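Local structure of inactivation-no-after-potential D protein (Drosophila melanogaster, 2QKV) at residues A[12-17]-A[44-49]; A[22-27]-A[36-41]; A[56-61]-A[84-89]. The protein probably scaffolds G protein-coupled visual signalling in the fly, its fifth PDZ domain being a peptide-binding module. The protein carries 1 engineered substitution. All blocks are in the same frame, centred on the assembly; numbering follows the deposited sequence.

Interaction 1: residues A[12-17]-A[44-49]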
loop_
_atom_site.group_PDB
_atom_site.type_symbol
_atom_site.label_atom_id
_atom_site.label_comp_id
_atom_site.label_asym_id
_atom_site.label_seq_id
_atom_site.Cartn_x
_atom_site.Cartn_y
_atom_site.Cartn_z
ATOM N N VAL A 12 -6.945 -0.268 25.936
ATOM C CA VAL A 12 -7.146 1.063 26.493
ATOM C C VAL A 12 -8.650 1.294 26.408
ATOM O O VAL A 12 -9.241 1.213 25.327
ATOM C CB VAL A 12 -6.399 2.151 25.699
ATOM C CG1 VAL A 12 -6.717 3.535 26.292
ATOM C CG2 VAL A 12 -4.902 1.902 25.753
ATOM N N ASP A 13 -9.264 1.551 27.560
ATOM C CA ASP A 13 -10.699 1.777 27.634
ATOM C C ASP A 13 -11.016 3.062 28.372
ATOM O O ASP A 13 -10.474 3.324 29.457
ATOM C CB ASP A 13 -11.398 0.618 28.349
ATOM C CG ASP A 13 -11.312 -0.677 27.583
ATOM O OD1 ASP A 13 -10.311 -1.414 27.748
ATOM O OD2 ASP A 13 -12.243 -0.959 26.801
ATOM N N LEU A 14 -11.893 3.865 27.779
ATOM C CA LEU A 14 -12.295 5.119 28.398
ATOM C C LEU A 14 -13.684 5.540 27.947
ATOM O O LEU A 14 -14.265 4.961 27.027
ATOM C CB LEU A 14 -11.290 6.219 28.069
ATOM C CG LEU A 14 -11.067 6.585 26.603
ATOM C CD1 LEU A 14 -12.153 7.578 26.144
ATOM C CD2 LEU A 14 -9.675 7.201 26.443
ATOM N N MET A 15 -14.216 6.543 28.631
ATOM C CA MET A 15 -15.531 7.084 28.321
ATOM C C MET A 15 -15.306 8.507 27.849
ATOM O O MET A 15 -14.853 9.354 28.616
ATOM C CB MET A 15 -16.418 7.086 29.570
ATOM C CG MET A 15 -17.761 7.768 29.367
ATOM S SD MET A 15 -18.776 6.979 28.101
ATOM C CE MET A 15 -19.396 5.623 29.006
ATOM N N LYS A 16 -15.601 8.772 26.582
ATOM C CA LYS A 16 -15.409 10.107 26.042
ATOM C C LYS A 16 -16.411 11.071 26.667
ATOM O O LYS A 16 -17.546 10.698 26.950
ATOM C CB LYS A 16 -15.575 10.091 24.520
ATOM C CG LYS A 16 -15.099 11.365 23.847
ATOM C CD LYS A 16 -15.036 11.217 22.340
ATOM C CE LYS A 16 -14.490 12.483 21.706
ATOM N NZ LYS A 16 -13.185 12.872 22.308
ATOM N N LYS A 17 -15.975 12.306 26.893
ATOM C CA LYS A 17 -16.840 13.327 27.472
ATOM C C LYS A 17 -16.887 14.539 26.549
ATOM O O LYS A 17 -15.874 14.930 25.966
ATOM C CB LYS A 17 -16.325 13.746 28.851
ATOM C CG LYS A 17 -16.310 12.627 29.885
ATOM C CD LYS A 17 -17.711 12.094 30.172
ATOM C CE LYS A 17 -17.670 10.971 31.204
ATOM N NZ LYS A 17 -19.034 10.502 31.587
ATOM N N PRO A 44 -7.360 9.884 32.056
ATOM C CA PRO A 44 -6.456 9.102 32.901
ATOM C C PRO A 44 -5.937 7.839 32.220
ATOM O O PRO A 44 -4.757 7.518 32.338
ATOM C CB PRO A 44 -7.316 8.791 34.123
ATOM C CG PRO A 44 -8.175 10.020 34.230
ATOM C CD PRO A 44 -8.588 10.240 32.792
ATOM N N GLU A 45 -6.811 7.133 31.506
ATOM C CA GLU A 45 -6.403 5.907 30.819
ATOM C C GLU A 45 -5.369 6.176 29.723
ATOM O O GLU A 45 -4.473 5.364 29.492
ATOM C CB GLU A 45 -7.624 5.177 30.237
ATOM C CG GLU A 45 -8.774 6.081 29.824
ATOM C CD GLU A 45 -9.711 6.426 30.978
ATOM O OE1 GLU A 45 -10.483 5.543 31.419
ATOM O OE2 GLU A 45 -9.667 7.582 31.450
ATOM N N ILE A 46 -5.478 7.312 29.041
ATOM C CA ILE A 46 -4.508 7.638 28.007
ATOM C C ILE A 46 -3.188 7.985 28.689
ATOM O O ILE A 46 -2.123 7.500 28.302
ATOM C CB ILE A 46 -4.984 8.840 27.138
ATOM C CG1 ILE A 46 -6.221 8.435 26.333
ATOM C CG2 ILE A 46 -3.863 9.310 26.222
ATOM C CD1 ILE A 46 -6.724 9.553 25.375
ATOM N N ASP A 47 -3.251 8.810 29.728
ATOM C CA ASP A 47 -2.034 9.196 30.423
ATOM C C ASP A 47 -1.304 8.001 31.018
ATOM O O ASP A 47 -0.075 7.943 30.994
ATOM C CB ASP A 47 -2.339 10.201 31.542
ATOM C CG ASP A 47 -2.733 11.562 31.012
ATOM O OD1 ASP A 47 -2.447 11.853 29.829
ATOM O OD2 ASP A 47 -3.313 12.348 31.788
ATOM N N SER A 48 -2.061 7.041 31.541
ATOM C CA SER A 48 -1.433 5.883 32.164
ATOM C C SER A 48 -0.977 4.787 31.207
ATOM O O SER A 48 0.013 4.104 31.482
ATOM C CB SER A 48 -2.366 5.275 33.218
ATOM O OG SER A 48 -3.513 4.676 32.638
ATOM N N LYS A 49 -1.666 4.625 30.081
ATOM C CA LYS A 49 -1.309 3.543 29.155
ATOM C C LYS A 49 -0.742 3.875 27.780
ATOM O O LYS A 49 -0.161 3.001 27.136
ATOM C CB LYS A 49 -2.512 2.629 28.929
ATOM C CG LYS A 49 -3.120 2.018 30.179
ATOM C CD LYS A 49 -4.270 1.110 29.793
ATOM C CE LYS A 49 -4.931 0.479 31.003
ATOM N NZ LYS A 49 -6.057 -0.414 30.585
HETATM O O HOH W 1 -7.844 1.358 29.965
HETATM O O HOH W 2 -12.808 7.328 31.100
#
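Leu14 and Glu45 form the centre of this contact, and their side chains cross at about a right angle. Glu45 bends at chi2 (-85°), which turns its carboxylate back toward the strand near Asp13. Glu45 OE1 lies 3.0 Å from Asp13 O, two acceptors with no hydrogen bond between them. The carboxylate is instead tied to the strand through a water that accepts from Met15 N at 2.9 Å and donates weakly to Glu45 OE1. On the buried side, Leu14 reaches the helix with its CD2 branch, 3.7 Å from Ile46 CG1. In the PDZ fold a short helix covers one part of the beta sandwich, and here helix 44-49 lies on the first strand, running nearly opposite to strand 12-15 at 158°, with the axes 8.0 Å apart. One turn on from Glu45, Lys49 extends beyond CG and slides past Val12, its CB 4.0 Å from Val12 CG2. Lys49 NZ donates directly to Asn11 O and, at 2.6 Å, to a second water, which also accepts from Asp13 N at 2.8 Å. Further out, the carboxylate of Asp13 turns to the hydroxyl of Ser84, while Val12 and Leu14 continue the sheet through backbone bonds to Met85 and Val83.

Interaction 2: residues A[22-27]-A[36-41]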
loop_
_atom_site.group_PDB
_atom_site.type_symbol
_atom_site.label_atom_id
_atom_site.label_comp_id
_atom_site.label_asym_id
_atom_site.label_seq_id
_atom_site.Cartn_x
_atom_site.Cartn_y
_atom_site.Cartn_z
ATOM N N LEU A 22 -9.807 13.687 22.690
ATOM C CA LEU A 22 -8.920 12.587 23.038
ATOM C C LEU A 22 -7.499 13.124 23.127
ATOM O O LEU A 22 -6.685 12.632 23.913
ATOM C CB LEU A 22 -8.979 11.495 21.972
ATOM C CG LEU A 22 -10.252 10.666 21.840
ATOM C CD1 LEU A 22 -10.066 9.677 20.698
ATOM C CD2 LEU A 22 -10.531 9.924 23.139
ATOM N N GLY A 23 -7.197 14.124 22.301
ATOM C CA GLY A 23 -5.875 14.722 22.308
ATOM C C GLY A 23 -4.814 13.924 21.574
ATOM O O GLY A 23 -3.626 14.064 21.859
ATOM N N LEU A 24 -5.241 13.100 20.625
ATOM C CA LEU A 24 -4.314 12.262 19.868
ATOM C C LEU A 24 -4.223 12.666 18.405
ATOM O O LEU A 24 -5.244 12.732 17.728
ATOM C CB LEU A 24 -4.772 10.804 19.900
ATOM C CG LEU A 24 -5.106 10.137 21.229
ATOM C CD1 LEU A 24 -5.644 8.723 20.967
ATOM C CD2 LEU A 24 -3.869 10.097 22.087
ATOM N N SER A 25 -3.009 12.920 17.923
ATOM C CA SER A 25 -2.790 13.232 16.509
ATOM C C SER A 25 -2.427 11.876 15.900
ATOM O O SER A 25 -1.483 11.229 16.357
ATOM C CB SER A 25 -1.627 14.209 16.340
ATOM O OG SER A 25 -1.899 15.432 17.010
ATOM N N LEU A 26 -3.165 11.448 14.883
ATOM C CA LEU A 26 -2.940 10.130 14.285
ATOM C C LEU A 26 -2.264 10.171 12.927
ATOM O O LEU A 26 -2.481 11.086 12.141
ATOM C CB LEU A 26 -4.274 9.395 14.138
ATOM C CG LEU A 26 -5.162 9.310 15.374
ATOM C CD1 LEU A 26 -6.475 8.648 14.987
ATOM C CD2 LEU A 26 -4.452 8.506 16.472
ATOM N N SER A 27 -1.463 9.145 12.659
ATOM C CA SER A 27 -0.725 8.999 11.404
ATOM C C SER A 27 -1.078 7.599 10.900
ATOM O O SER A 27 -0.760 6.609 11.571
ATOM C CB SER A 27 0.776 9.099 11.690
ATOM O OG SER A 27 1.555 8.875 10.524
ATOM N N ALA A 36 1.029 10.097 16.588
ATOM C CA ALA A 36 2.114 11.004 16.208
ATOM C C ALA A 36 2.390 12.017 17.313
ATOM O O ALA A 36 3.510 12.523 17.439
ATOM C CB ALA A 36 1.759 11.728 14.909
ATOM N N ASP A 37 1.363 12.315 18.100
ATOM C CA ASP A 37 1.485 13.242 19.217
ATOM C C ASP A 37 0.265 13.096 20.118
ATOM O O ASP A 37 -0.784 12.628 19.684
ATOM C CB ASP A 37 1.574 14.681 18.708
ATOM C CG ASP A 37 2.286 15.595 19.684
ATOM O OD1 ASP A 37 2.508 15.182 20.848
ATOM O OD2 ASP A 37 2.622 16.728 19.291
ATOM N N LEU A 38 0.405 13.470 21.383
ATOM C CA LEU A 38 -0.724 13.388 22.293
ATOM C C LEU A 38 -0.575 14.412 23.396
ATOM O O LEU A 38 0.530 14.707 23.839
ATOM C CB LEU A 38 -0.873 11.975 22.874
ATOM C CG LEU A 38 0.085 11.401 23.918
ATOM C CD1 LEU A 38 -0.370 9.977 24.275
ATOM C CD2 LEU A 38 1.506 11.383 23.377
ATOM N N ILE A 39 -1.703 14.965 23.819
ATOM C CA ILE A 39 -1.702 15.971 24.862
ATOM C C ILE A 39 -2.057 15.324 26.185
ATOM O O ILE A 39 -3.155 14.792 26.366
ATOM C CB ILE A 39 -2.691 17.101 24.525
ATOM C CG1 ILE A 39 -4.119 16.572 24.514
ATOM C CG2 ILE A 39 -2.363 17.658 23.146
ATOM C CD1 ILE A 39 -5.141 17.631 24.194
ATOM N N GLN A 40 -1.102 15.365 27.105
ATOM C CA GLN A 40 -1.269 14.778 28.422
ATOM C C GLN A 40 -2.322 15.532 29.223
ATOM O O GLN A 40 -2.484 16.737 29.053
ATOM C CB GLN A 40 0.081 14.792 29.150
ATOM C CG GLN A 40 1.128 13.817 28.580
ATOM C CD GLN A 40 1.174 13.783 27.051
ATOM O OE1 GLN A 40 0.211 13.372 26.396
ATOM N NE2 GLN A 40 2.298 14.210 26.481
ATOM N N GLY A 41 -3.046 14.820 30.081
ATOM C CA GLY A 41 -4.062 15.464 30.897
ATOM C C GLY A 41 -5.510 15.371 30.438
ATOM O O GLY A 41 -6.401 15.884 31.115
HETATM O O HOH W 3 -4.440 12.649 25.265
#
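Three backbone hydrogen bonds join these antiparallel segments, each meeting its carbonyl differently. Gly23 O accepts from Ile39 N at 2.9 Å with the donor in the carbonyl plane, and the CA of Leu38 brings a C-H to the same oxygen. Ser25 uses both of its polar backbone atoms: its N points almost straight at Asp37 O (2.9 Å, 173°), though from above the carbonyl plane, whereas its O receives Ala36 N at 2.8 Å nearly along the C=O axis. Ala36 and Asp37 thus both face Ser25 in a classic beta bulge. Asp37 OD1 folds back to accept a weak bond from Leu38 N. Beyond the strands, one water lies 2.6 Å from Leu22 O and 2.7 Å from Ile39 O, bridging two carbonyls. Leu24 and Leu38 lie side by side, CD2 of Leu24 being 3.6 Å from CB of Leu38. A CB on Gly23 would collide with Ile39 CG1 as placed, and its positive phi (79°) also suits glycine. The backbone of Leu26 hydrogen-bonds to a second subunit, and its side chain packs on that subunit's Pro92 while touching Phe69 and Phe76 of helix 69-77, as expected of the strand lining the peptide-binding groove in the PDZ fold.

Interaction 3: residues A[56-61]-A[84-89]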
loop_
_atom_site.group_PDB
_atom_site.type_symbol
_atom_site.label_atom_id
_atom_site.label_comp_id
_atom_site.label_asym_id
_atom_site.label_seq_id
_atom_site.Cartn_x
_atom_site.Cartn_y
_atom_site.Cartn_z
ATOM N N ILE A 56 -2.409 2.270 17.422
ATOM C CA ILE A 56 -3.746 1.770 17.725
ATOM C C ILE A 56 -4.125 0.867 16.551
ATOM O O ILE A 56 -4.168 1.316 15.400
ATOM C CB ILE A 56 -4.738 2.946 17.858
ATOM C CG1 ILE A 56 -4.263 3.880 18.982
ATOM C CG2 ILE A 56 -6.145 2.416 18.143
ATOM C CD1 ILE A 56 -4.967 5.247 19.041
ATOM N N THR A 57 -4.423 -0.398 16.856
ATOM C CA THR A 57 -4.734 -1.397 15.833
ATOM C C THR A 57 -6.189 -1.859 15.729
ATOM O O THR A 57 -6.564 -2.524 14.757
ATOM C CB THR A 57 -3.833 -2.636 16.020
ATOM O OG1 THR A 57 -4.019 -3.148 17.347
ATOM C CG2 THR A 57 -2.374 -2.249 15.852
ATOM N N LYS A 58 -6.993 -1.548 16.742
ATOM C CA LYS A 58 -8.411 -1.897 16.719
ATOM C C LYS A 58 -9.156 -0.797 17.468
ATOM O O LYS A 58 -8.701 -0.330 18.501
ATOM C CB LYS A 58 -8.673 -3.265 17.366
ATOM C CG LYS A 58 -10.117 -3.745 17.167
ATOM C CD LYS A 58 -10.325 -5.201 17.551
ATOM C CE LYS A 58 -9.666 -6.127 16.543
ATOM N NZ LYS A 58 -10.074 -7.557 16.714
ATOM N N PHE A 59 -10.287 -0.364 16.928
ATOM C CA PHE A 59 -11.047 0.707 17.562
ATOM C C PHE A 59 -12.500 0.278 17.639
ATOM O O PHE A 59 -13.121 0.009 16.618
ATOM C CB PHE A 59 -10.938 2.006 16.747
ATOM C CG PHE A 59 -11.571 3.190 17.425
ATOM C CD1 PHE A 59 -10.846 3.941 18.347
ATOM C CD2 PHE A 59 -12.909 3.508 17.202
ATOM C CE1 PHE A 59 -11.437 4.997 19.049
ATOM C CE2 PHE A 59 -13.514 4.568 17.905
ATOM C CZ PHE A 59 -12.771 5.309 18.829
ATOM N N ASN A 60 -13.028 0.220 18.859
ATOM C CA ASN A 60 -14.399 -0.204 19.106
ATOM C C ASN A 60 -14.811 -1.421 18.289
ATOM O O ASN A 60 -15.870 -1.429 17.653
ATOM C CB ASN A 60 -15.382 0.950 18.870
ATOM C CG ASN A 60 -15.383 1.957 20.002
ATOM O OD1 ASN A 60 -14.689 1.780 20.999
ATOM N ND2 ASN A 60 -16.171 3.020 19.859
ATOM N N GLY A 61 -13.952 -2.437 18.295
ATOM C CA GLY A 61 -14.236 -3.679 17.600
ATOM C C GLY A 61 -13.805 -3.794 16.153
ATOM O O GLY A 61 -13.762 -4.901 15.616
ATOM N N SER A 84 -12.997 1.677 23.160
ATOM C CA SER A 84 -12.211 0.499 23.503
ATOM C C SER A 84 -11.205 0.277 22.387
ATOM O O SER A 84 -11.586 0.022 21.247
ATOM C CB SER A 84 -13.112 -0.726 23.621
ATOM O OG SER A 84 -12.345 -1.881 23.924
ATOM N N MET A 85 -9.924 0.367 22.717
ATOM C CA MET A 85 -8.892 0.201 21.706
ATOM C C MET A 85 -7.896 -0.898 22.033
ATOM O O MET A 85 -7.663 -1.206 23.207
ATOM C CB MET A 85 -8.103 1.501 21.566
ATOM C CG MET A 85 -8.971 2.740 21.360
ATOM S SD MET A 85 -8.029 4.249 21.153
ATOM C CE MET A 85 -7.855 4.780 22.850
ATOM N N GLU A 86 -7.337 -1.496 20.983
ATOM C CA GLU A 86 -6.257 -2.469 21.123
ATOM C C GLU A 86 -5.085 -1.676 20.565
ATOM O O GLU A 86 -5.221 -0.971 19.546
ATOM C CB GLU A 86 -6.486 -3.742 20.310
ATOM C CG GLU A 86 -7.625 -4.574 20.877
ATOM C CD GLU A 86 -7.688 -5.978 20.319
ATOM O OE1 GLU A 86 -6.924 -6.298 19.386
ATOM O OE2 GLU A 86 -8.517 -6.764 20.826
ATOM N N VAL A 87 -3.937 -1.794 21.222
ATOM C CA VAL A 87 -2.764 -1.007 20.876
ATOM C C VAL A 87 -1.469 -1.823 20.988
ATOM O O VAL A 87 -1.377 -2.741 21.797
ATOM C CB VAL A 87 -2.647 0.196 21.872
ATOM C CG1 VAL A 87 -1.595 1.195 21.393
ATOM C CG2 VAL A 87 -4.020 0.876 22.069
ATOM N N THR A 88 -0.477 -1.490 20.169
ATOM C CA THR A 88 0.824 -2.139 20.264
ATOM C C THR A 88 1.893 -1.051 20.427
ATOM O O THR A 88 1.763 0.047 19.868
ATOM C CB THR A 88 1.133 -3.037 19.040
ATOM O OG1 THR A 88 2.291 -3.843 19.335
ATOM C CG2 THR A 88 1.413 -2.208 17.801
ATOM N N ARG A 89 2.923 -1.343 21.221
ATOM C CA ARG A 89 4.034 -0.408 21.471
ATOM C C ARG A 89 5.186 -0.948 20.632
ATOM O O ARG A 89 5.848 -1.913 21.024
ATOM C CB ARG A 89 4.403 -0.403 22.957
ATOM C CG ARG A 89 5.522 0.592 23.302
ATOM C CD ARG A 89 5.357 1.116 24.718
ATOM N NE ARG A 89 4.065 1.779 24.860
ATOM C CZ ARG A 89 3.466 2.023 26.018
ATOM N NH1 ARG A 89 4.049 1.661 27.157
ATOM N NH2 ARG A 89 2.276 2.602 26.040
HETATM O O HOH W 4 -5.502 -5.442 17.331
HETATM O O HOH W 5 -7.741 -8.413 17.831
HETATM O O HOH W 6 -11.580 -2.533 20.023
#
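Beneath the paired strands 56-59 and 84-88 lies a compact apolar layer of Ile56, Phe59, Met85 and Val87. Met85 runs alongside Phe59, pointing the same way, with its CG 3.7 Å from Phe59 CD1. With CG anti to the carbonyl carbon (chi1 -51°) and the chain extended at chi2 (-178°), Met85 SD comes to the edge of the Phe59 ring in a Met-aromatic contact, 5.1 Å from the centroid, and CD1 of Ile56 closes on the same sulfur at 3.9 Å. A classic beta bulge interrupts the backbone pairing: Thr57 and Lys58 both face Glu86, whose O accepts from Thr57 N at 2.9 Å and only weakly from Lys58 N, while Glu86 N returns a bond to Lys58 O. The other face is looser and watery. Lys58 and Glu86 lie side by side and touch along their aliphatic parts, yet Lys58 NZ remains 4.3 Å from Glu86 OE1, beyond a salt bridge. One water joins these two charged ends, and another links the same OE1 to Thr57 OG1. At the end of the pairing Asn60 grips Ser84 twice, its N donating to Ser84 O and its OD1 taking Ser84 N at 2.7 Å, nearly along the C=O axis; ND2 holds Lys82 O. An alanine here would lose both side-chain bonds and would probably loosen the turn after strand 55-59. Phe59 and Ile56 pack against helix 69-77 through Leu75 and Phe76, and strand 10-15 borders strand 82-88 on its other side, with Val12 resting on Met85.

Strand 10-15 opens the series, and the chain returns to it at helix 44-49, where interaction 1 closes a loop. Within that loop lies interaction 2, the hairpin of strands 24-28 and 33-38, so the two nest. Interaction 3 follows in series, closing a later loop that carries helix 69-77; no contact crosses another. The sheet connects them all: strand 82-88 pairs with both 10-15 and 55-59, and 55-59 pairs with 33-38. Val12 touches Val87 between interactions 1 and 3, Leu24 and Leu26 meet Ile56 between 2 and 3, and Asp47 probably bonds to Gly41 between 1 and 2. Together they tie hairpin, short helix, strand 55-59 and the first and last strands into one PDZ domain.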